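Long-range contacts in DNA mismatch repair protein MUTS (Thermus aquaticus, PDB 1EWQ), which recognises and binds mismatched DNA to begin mismatch repair and has a weak ATPase activity: residues V452-Y457 / L470-R475; E424-E429 / L438-N443. All coordinates share one frame; numbering follows the deposited sequence.

Contact 1: residues V452-Y457 / L470-R475; sequences VTRPYY and LKDRQR. With nucleotides of chain A.
NE of Arg454 meets Asp472 OD1 in a salt bridge at 2.9 Å, nearly straight at 171°, that uses the anti lone pair of that oxygen. One nitrogen bonds to one oxygen here, and the guanidinium and carboxylate planes stand 82° apart. A bend at chi3 (-70°) turns NE out of the line of the chain, and NH2 of the same group reaches Lys471 O at 3.0 Å, close to the guanidinium plane. The backbone N of Arg454 also donates to Asp472 O. On one guanidinium face lies CE2 of Tyr457, whose ring sets CE1 3.8 Å from CB of Gln474.

Behind these groups, Val452 and Gln474 form an antiparallel hydrogen-bonded pair, and Thr453 faces Arg473 as a non-hydrogen-bonded pair, CG2 meeting Arg473 CG at 4.1 Å. The loop at 470-472 and the strand after it also meet the DNA backbone of chain A. Lys471 N donates to OP1 of DC20 at 2.8 Å, and Arg473 NH2 to OP2 of DC20 at 2.8 Å. Arg475 NH2, which also forms a salt bridge with Glu451, donates to OP2 of DT19.

Such contacts to phosphates rather than bases are typical of the MutS clamp, a small antiparallel sheet gripping duplex DNA largely irrespective of sequence.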
loop_
_atom_site.group_PDB
_atom_site.type_symbol
_atom_site.label_atom_id
_atom_site.label_comp_id
_atom_site.label_asym_id
_atom_site.label_seq_id
_atom_site.Cartn_x
_atom_site.Cartn_y
_atom_site.Cartn_z
ATOM N N VAL C 452 -10.031 -40.911 -40.256
ATOM C CA VAL C 452 -11.192 -41.145 -41.115
ATOM C C VAL C 452 -12.448 -40.906 -40.285
ATOM O O VAL C 452 -12.498 -41.258 -39.106
ATOM C CB VAL C 452 -11.224 -42.603 -41.648
ATOM C CG1 VAL C 452 -12.522 -42.856 -42.404
ATOM C CG2 VAL C 452 -10.031 -42.860 -42.570
ATOM N N THR C 453 -13.458 -40.303 -40.900
ATOM C CA THR C 453 -14.728 -40.029 -40.227
ATOM C C THR C 453 -15.668 -41.239 -40.296
ATOM O O THR C 453 -15.530 -42.099 -41.171
ATOM C CB THR C 453 -15.452 -38.842 -40.871
ATOM O OG1 THR C 453 -15.738 -39.153 -42.242
ATOM C CG2 THR C 453 -14.589 -37.592 -40.799
ATOM N N ARG C 454 -16.630 -41.269 -39.376
ATOM C CA ARG C 454 -17.614 -42.339 -39.266
ATOM C C ARG C 454 -18.200 -42.851 -40.581
ATOM O O ARG C 454 -18.253 -44.058 -40.796
ATOM C CB ARG C 454 -18.756 -41.907 -38.332
ATOM C CG ARG C 454 -19.786 -43.007 -38.050
ATOM C CD ARG C 454 -20.818 -42.550 -37.031
ATOM N NE ARG C 454 -20.248 -42.418 -35.690
ATOM C CZ ARG C 454 -19.830 -43.439 -34.947
ATOM N NH1 ARG C 454 -19.914 -44.681 -35.405
ATOM N NH2 ARG C 454 -19.324 -43.216 -33.743
ATOM N N PRO C 455 -18.634 -41.947 -41.480
ATOM C CA PRO C 455 -19.208 -42.379 -42.757
ATOM C C PRO C 455 -18.301 -43.271 -43.611
ATOM O O PRO C 455 -18.767 -43.904 -44.565
ATOM C CB PRO C 455 -19.543 -41.057 -43.452
ATOM C CG PRO C 455 -19.857 -40.153 -42.306
ATOM C CD PRO C 455 -18.739 -40.484 -41.340
ATOM N N TYR C 456 -17.014 -43.328 -43.290
ATOM C CA TYR C 456 -16.123 -44.175 -44.070
ATOM C C TYR C 456 -15.487 -45.309 -43.274
ATOM O O TYR C 456 -14.571 -45.956 -43.769
ATOM C CB TYR C 456 -15.019 -43.344 -44.732
ATOM C CG TYR C 456 -15.533 -42.285 -45.682
ATOM C CD1 TYR C 456 -15.893 -41.019 -45.220
ATOM C CD2 TYR C 456 -15.686 -42.557 -47.043
ATOM C CE1 TYR C 456 -16.391 -40.054 -46.090
ATOM C CE2 TYR C 456 -16.185 -41.597 -47.924
ATOM C CZ TYR C 456 -16.538 -40.353 -47.443
ATOM O OH TYR C 456 -17.063 -39.412 -48.305
ATOM N N TYR C 457 -15.965 -45.559 -42.055
ATOM C CA TYR C 457 -15.405 -46.636 -41.238
ATOM C C TYR C 457 -15.335 -48.009 -41.929
ATOM O O TYR C 457 -14.349 -48.716 -41.774
ATOM C CB TYR C 457 -16.185 -46.791 -39.921
ATOM C CG TYR C 457 -15.921 -45.715 -38.881
ATOM C CD1 TYR C 457 -15.066 -44.642 -39.149
ATOM C CD2 TYR C 457 -16.543 -45.766 -37.635
ATOM C CE1 TYR C 457 -14.842 -43.639 -38.198
ATOM C CE2 TYR C 457 -16.327 -44.777 -36.673
ATOM C CZ TYR C 457 -15.480 -43.714 -36.959
ATOM O OH TYR C 457 -15.286 -42.726 -36.022
ATOM N N LEU C 470 -12.600 -41.720 -31.359
ATOM C CA LEU C 470 -13.212 -40.474 -30.933
ATOM C C LEU C 470 -14.715 -40.570 -31.121
ATOM O O LEU C 470 -15.229 -41.593 -31.571
ATOM C CB LEU C 470 -12.638 -39.287 -31.722
ATOM C CG LEU C 470 -11.140 -39.065 -31.495
ATOM C CD1 LEU C 470 -10.356 -39.556 -32.706
ATOM C CD2 LEU C 470 -10.868 -37.593 -31.253
ATOM N N LYS C 471 -15.413 -39.500 -30.771
ATOM C CA LYS C 471 -16.858 -39.467 -30.885
ATOM C C LYS C 471 -17.338 -39.923 -32.260
ATOM O O LYS C 471 -18.180 -40.817 -32.356
ATOM C CB LYS C 471 -17.373 -38.053 -30.585
ATOM C CG LYS C 471 -18.831 -37.988 -30.145
ATOM C CD LYS C 471 -19.120 -38.984 -29.022
ATOM C CE LYS C 471 -20.480 -38.718 -28.388
ATOM N NZ LYS C 471 -21.558 -38.573 -29.417
ATOM N N ASP C 472 -16.807 -39.319 -33.320
ATOM C CA ASP C 472 -17.229 -39.680 -34.671
ATOM C C ASP C 472 -16.079 -39.734 -35.667
ATOM O O ASP C 472 -16.259 -39.517 -36.868
ATOM C CB ASP C 472 -18.297 -38.705 -35.157
ATOM C CG ASP C 472 -19.577 -38.802 -34.346
ATOM O OD1 ASP C 472 -20.267 -39.847 -34.443
ATOM O OD2 ASP C 472 -19.886 -37.844 -33.607
ATOM N N ARG C 473 -14.896 -40.023 -35.142
ATOM C CA ARG C 473 -13.700 -40.143 -35.952
ATOM C C ARG C 473 -12.867 -41.237 -35.338
ATOM O O ARG C 473 -12.994 -41.534 -34.150
ATOM C CB ARG C 473 -12.910 -38.833 -35.974
ATOM C CG ARG C 473 -13.559 -37.731 -36.804
ATOM C CD ARG C 473 -12.833 -36.426 -36.608
ATOM N NE ARG C 473 -12.912 -35.982 -35.220
ATOM C CZ ARG C 473 -12.142 -35.034 -34.690
ATOM N NH1 ARG C 473 -11.220 -34.423 -35.433
ATOM N NH2 ARG C 473 -12.297 -34.693 -33.415
ATOM N N GLN C 474 -12.023 -41.842 -36.158
ATOM C CA GLN C 474 -11.147 -42.908 -35.704
ATOM C C GLN C 474 -9.788 -42.681 -36.336
ATOM O O GLN C 474 -9.689 -42.303 -37.509
ATOM C CB GLN C 474 -11.702 -44.271 -36.123
ATOM C CG GLN C 474 -10.800 -45.458 -35.797
ATOM C CD GLN C 474 -10.611 -45.691 -34.302
ATOM O OE1 GLN C 474 -11.577 -45.698 -33.532
ATOM N NE2 GLN C 474 -9.363 -45.904 -33.889
ATOM N N ARG C 475 -8.742 -42.902 -35.548
ATOM C CA ARG C 475 -7.393 -42.723 -36.036
ATOM C C ARG C 475 -6.631 -44.041 -36.043
ATOM O O ARG C 475 -6.781 -44.880 -35.146
ATOM C CB ARG C 475 -6.687 -41.655 -35.194
ATOM C CG ARG C 475 -7.362 -40.300 -35.342
ATOM C CD ARG C 475 -6.964 -39.302 -34.274
ATOM N NE ARG C 475 -7.625 -38.021 -34.510
ATOM C CZ ARG C 475 -7.671 -37.020 -33.634
ATOM N NH1 ARG C 475 -7.092 -37.142 -32.449
ATOM N NH2 ARG C 475 -8.306 -35.897 -33.948
ATOM P P DC A 20 -14.219 -35.910 -29.949
ATOM O OP1 DC A 20 -14.374 -37.302 -29.443
ATOM O OP2 DC A 20 -14.003 -35.671 -31.398
ATOM O "O5'" DC A 20 -15.485 -35.070 -29.482
ATOM C "C5'" DC A 20 -15.798 -34.970 -28.097
ATOM C "C4'" DC A 20 -16.936 -34.003 -27.890
ATOM O "O4'" DC A 20 -16.468 -32.631 -27.939
ATOM C "C3'" DC A 20 -18.043 -34.123 -28.937
ATOM O "O3'" DC A 20 -19.306 -34.146 -28.295
ATOM C "C2'" DC A 20 -17.906 -32.857 -29.767
ATOM C "C1'" DC A 20 -17.340 -31.869 -28.759
ATOM N N1 DC A 20 -16.563 -30.764 -29.344
ATOM C C2 DC A 20 -16.635 -29.495 -28.743
ATOM O O2 DC A 20 -17.349 -29.347 -27.738
ATOM N N3 DC A 20 -15.922 -28.470 -29.274
ATOM C C4 DC A 20 -15.161 -28.676 -30.353
ATOM N N4 DC A 20 -14.477 -27.635 -30.849
ATOM C C5 DC A 20 -15.068 -29.955 -30.978
ATOM C C6 DC A 20 -15.782 -30.959 -30.449
ATOM P P DT A 19 -7.848 -34.291 -30.595
ATOM O OP1 DT A 19 -7.358 -35.687 -30.381
ATOM O OP2 DT A 19 -7.678 -33.629 -31.915
ATOM O "O5'" DT A 19 -9.391 -34.291 -30.251
ATOM C "C5'" DT A 19 -9.919 -33.284 -29.421
ATOM C "C4'" DT A 19 -11.131 -33.801 -28.696
ATOM O "O4'" DT A 19 -11.617 -32.720 -27.881
ATOM C "C3'" DT A 19 -12.272 -34.169 -29.634
ATOM O "O3'" DT A 19 -13.023 -35.254 -29.093
ATOM C "C2'" DT A 19 -13.066 -32.882 -29.752
ATOM C "C1'" DT A 19 -12.770 -32.133 -28.456
ATOM N N1 DT A 19 -12.459 -30.708 -28.655
ATOM C C2 DT A 19 -12.988 -29.807 -27.770
ATOM O O2 DT A 19 -13.717 -30.140 -26.845
ATOM N N3 DT A 19 -12.634 -28.500 -28.004
ATOM C C4 DT A 19 -11.825 -28.025 -29.016
ATOM O O4 DT A 19 -11.596 -26.822 -29.101
ATOM C C5 DT A 19 -11.306 -29.034 -29.916
ATOM C C7 DT A 19 -10.412 -28.618 -31.043
ATOM C C6 DT A 19 -11.650 -30.305 -29.693
ATOM P P DG A 21 -20.614 -34.518 -29.138
ATOM O OP1 DG A 21 -21.244 -35.648 -28.411
ATOM O OP2 DG A 21 -20.265 -34.672 -30.573
ATOM O "O5'" DG A 21 -21.513 -33.216 -28.969
ATOM C "C5'" DG A 21 -21.738 -32.666 -27.671
ATOM C "C4'" DG A 21 -22.443 -31.333 -27.776
ATOM O "O4'" DG A 21 -21.531 -30.331 -28.293
ATOM C "C3'" DG A 21 -23.669 -31.317 -28.691
ATOM O "O3'" DG A 21 -24.709 -30.541 -28.069
ATOM C "C2'" DG A 21 -23.140 -30.680 -29.971
ATOM C "C1'" DG A 21 -22.075 -29.722 -29.455
ATOM N N9 DG A 21 -20.965 -29.449 -30.362
ATOM C C8 DG A 21 -20.279 -30.350 -31.140
ATOM N N7 DG A 21 -19.298 -29.806 -31.811
ATOM C C5 DG A 21 -19.345 -28.462 -31.462
ATOM C C6 DG A 21 -18.524 -27.364 -31.872
ATOM O O6 DG A 21 -17.563 -27.362 -32.650
ATOM N N1 DG A 21 -18.926 -26.176 -31.274
ATOM C C2 DG A 21 -19.979 -26.047 -30.405
ATOM N N2 DG A 21 -20.207 -24.817 -29.941
ATOM N N3 DG A 21 -20.751 -27.050 -30.021
ATOM C C4 DG A 21 -20.377 -28.222 -30.580
#

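Contact 2: residues E424-E429 / L438-N443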
loop_
_atom_site.group_PDB
_atom_site.type_symbol
_atom_site.label_atom_id
_atom_site.label_comp_id
_atom_site.label_asym_id
_atom_site.label_seq_id
_atom_site.Cartn_x
_atom_site.Cartn_y
_atom_site.Cartn_z
ATOM N N GLU C 424 2.573 -35.928 -47.867
ATOM C CA GLU C 424 2.451 -36.758 -49.060
ATOM C C GLU C 424 1.652 -38.013 -48.740
ATOM O O GLU C 424 0.888 -38.498 -49.569
ATOM C CB GLU C 424 3.836 -37.154 -49.570
ATOM C CG GLU C 424 4.574 -36.041 -50.296
ATOM C CD GLU C 424 6.081 -36.195 -50.223
ATOM O OE1 GLU C 424 6.572 -37.350 -50.207
ATOM O OE2 GLU C 424 6.780 -35.156 -50.189
ATOM N N LEU C 425 1.835 -38.540 -47.534
ATOM C CA LEU C 425 1.122 -39.735 -47.124
ATOM C C LEU C 425 -0.388 -39.485 -47.148
ATOM O O LEU C 425 -1.151 -40.318 -47.629
ATOM C CB LEU C 425 1.554 -40.153 -45.718
ATOM C CG LEU C 425 1.065 -41.522 -45.249
ATOM C CD1 LEU C 425 1.763 -42.592 -46.072
ATOM C CD2 LEU C 425 1.347 -41.712 -43.760
ATOM N N GLU C 426 -0.816 -38.337 -46.634
ATOM C CA GLU C 426 -2.238 -38.010 -46.605
ATOM C C GLU C 426 -2.829 -38.078 -48.003
ATOM O O GLU C 426 -3.953 -38.541 -48.188
ATOM C CB GLU C 426 -2.474 -36.606 -46.037
ATOM C CG GLU C 426 -3.954 -36.300 -45.830
ATOM C CD GLU C 426 -4.217 -34.896 -45.329
ATOM O OE1 GLU C 426 -4.159 -33.950 -46.141
ATOM O OE2 GLU C 426 -4.476 -34.739 -44.119
ATOM N N GLU C 427 -2.059 -37.617 -48.984
ATOM C CA GLU C 427 -2.504 -37.606 -50.368
ATOM C C GLU C 427 -2.479 -38.997 -51.001
ATOM O O GLU C 427 -3.365 -39.346 -51.777
ATOM C CB GLU C 427 -1.648 -36.637 -51.184
ATOM C CG GLU C 427 -2.278 -36.282 -52.508
ATOM C CD GLU C 427 -3.746 -35.897 -52.356
ATOM O OE1 GLU C 427 -4.034 -34.844 -51.735
ATOM O OE2 GLU C 427 -4.612 -36.658 -52.848
ATOM N N ARG C 428 -1.472 -39.793 -50.659
ATOM C CA ARG C 428 -1.375 -41.147 -51.185
ATOM C C ARG C 428 -2.576 -41.968 -50.707
ATOM O O ARG C 428 -3.259 -42.619 -51.506
ATOM C CB ARG C 428 -0.094 -41.828 -50.701
ATOM C CG ARG C 428 0.130 -43.201 -51.327
ATOM C CD ARG C 428 1.248 -43.976 -50.648
ATOM N NE ARG C 428 0.824 -44.519 -49.360
ATOM C CZ ARG C 428 1.628 -45.161 -48.517
ATOM N NH1 ARG C 428 2.908 -45.341 -48.824
ATOM N NH2 ARG C 428 1.153 -45.623 -47.362
ATOM N N GLU C 429 -2.834 -41.924 -49.402
ATOM C CA GLU C 429 -3.932 -42.683 -48.823
ATOM C C GLU C 429 -5.335 -42.243 -49.245
ATOM O O GLU C 429 -6.236 -43.078 -49.322
ATOM C CB GLU C 429 -3.810 -42.697 -47.301
ATOM C CG GLU C 429 -2.669 -43.575 -46.812
ATOM C CD GLU C 429 -2.749 -44.989 -47.366
ATOM O OE1 GLU C 429 -3.711 -45.713 -47.040
ATOM O OE2 GLU C 429 -1.848 -45.378 -48.134
ATOM N N LEU C 438 -10.025 -38.055 -45.756
ATOM C CA LEU C 438 -9.005 -38.703 -44.927
ATOM C C LEU C 438 -7.935 -37.670 -44.593
ATOM O O LEU C 438 -7.632 -36.791 -45.398
ATOM C CB LEU C 438 -8.374 -39.888 -45.665
ATOM C CG LEU C 438 -7.238 -40.652 -44.970
ATOM C CD1 LEU C 438 -7.102 -42.028 -45.588
ATOM C CD2 LEU C 438 -5.922 -39.877 -45.077
ATOM N N LYS C 439 -7.366 -37.773 -43.401
ATOM C CA LYS C 439 -6.346 -36.823 -43.001
ATOM C C LYS C 439 -5.207 -37.412 -42.202
ATOM O O LYS C 439 -5.362 -38.422 -41.527
ATOM C CB LYS C 439 -6.981 -35.673 -42.198
ATOM C CG LYS C 439 -7.609 -34.598 -43.079
ATOM C CD LYS C 439 -8.140 -33.414 -42.275
ATOM C CE LYS C 439 -9.331 -33.805 -41.419
ATOM N NZ LYS C 439 -9.930 -32.626 -40.719
ATOM N N VAL C 440 -4.049 -36.774 -42.318
ATOM C CA VAL C 440 -2.876 -37.156 -41.550
ATOM C C VAL C 440 -2.760 -36.040 -40.518
ATOM O O VAL C 440 -2.544 -34.882 -40.869
ATOM C CB VAL C 440 -1.591 -37.182 -42.405
ATOM C CG1 VAL C 440 -0.365 -37.192 -41.488
ATOM C CG2 VAL C 440 -1.586 -38.420 -43.301
ATOM N N GLY C 441 -2.933 -36.379 -39.248
ATOM C CA GLY C 441 -2.848 -35.366 -38.218
ATOM C C GLY C 441 -1.805 -35.721 -37.192
ATOM O O GLY C 441 -1.080 -36.715 -37.340
ATOM N N TYR C 442 -1.733 -34.915 -36.136
ATOM C CA TYR C 442 -0.762 -35.149 -35.081
ATOM C C TYR C 442 -1.127 -34.512 -33.734
ATOM O O TYR C 442 -1.724 -33.442 -33.685
ATOM C CB TYR C 442 0.610 -34.617 -35.534
ATOM C CG TYR C 442 1.646 -34.620 -34.434
ATOM C CD1 TYR C 442 2.534 -35.684 -34.293
ATOM C CD2 TYR C 442 1.669 -33.608 -33.466
ATOM C CE1 TYR C 442 3.409 -35.751 -33.217
ATOM C CE2 TYR C 442 2.537 -33.667 -32.385
ATOM C CZ TYR C 442 3.402 -34.744 -32.263
ATOM O OH TYR C 442 4.243 -34.831 -31.181
ATOM N N ASN C 443 -0.774 -35.202 -32.651
ATOM C CA ASN C 443 -0.946 -34.698 -31.286
ATOM C C ASN C 443 0.092 -35.405 -30.421
ATOM O O ASN C 443 0.466 -36.547 -30.691
ATOM C CB ASN C 443 -2.371 -34.896 -30.718
ATOM C CG ASN C 443 -2.724 -36.351 -30.439
ATOM O OD1 ASN C 443 -1.946 -37.104 -29.845
ATOM N ND2 ASN C 443 -3.932 -36.745 -30.848
#
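Segment 424-429 of helix 406-433 and strand 439-443 run roughly antiparallel, their axes 148° apart in direction and 7.3 Å apart at closest approach, with Glu426 and Val440 nearest at 5.2 Å between CA atoms. Glu426 dominates the meeting. Its CG is anti to the backbone N (chi1 -173°) and the chain continues extended, which carries the carboxylate across to the start of the strand. There OE2 takes the N-H of Val440 at 2.8 Å through its anti lone pair, the angle at hydrogen being 160°. The same oxygen lies beside CB and CG of Lys439, touching the base of that side chain and not its ammonium end. The other oxygen, OE1, makes a salt bridge to Arg430 one turn further along the helix, and Arg430 also donates to Leu438 O.

Nearer the helix backbone the contact is apolar. CG2 of Val440 presses on CA and CB of Glu426, 3.4 Å from CB, and reaches CB of Leu425 more loosely at 4.3 Å. CD1 of Leu438 rests on Glu429 CB at 3.8 Å, while CD2 comes near Glu426 O. Leu450 of the neighbouring strand packs against Leu438, Val440 and Glu429, adding to the apolar layer between helix and sheet. Glu429 turns its carboxylate away, OE2 held by NE and NH2 of Arg428 and OE1 by Tyr464 OH.

Glu426 thus links an amide of the edge strand to Arg430 on the helix, and Arg430 would be expected to offset part of its negative charge.

Along the chain, helix 406-433 comes first, and contact 2 closes a short loop made of the last turn of the helix and the link to strand 439-443, with eight residues between the segments. Strands 439-443 and 449-453 then follow as neighbours in the sheet, and contact 1 closes a second loop, from 452-457 to 470-475, that takes in edge strand 465-469. The two closures are in series, neither enclosing nor crossing the other. Their centres lie 14 Å apart and they touch, Val452 CG2 packing on Leu438 CD1. Together they join the helix to edge strand 439-443 and, by way of 449-453, to strand 473-477 and the loop before it, which meet the DNA backbone.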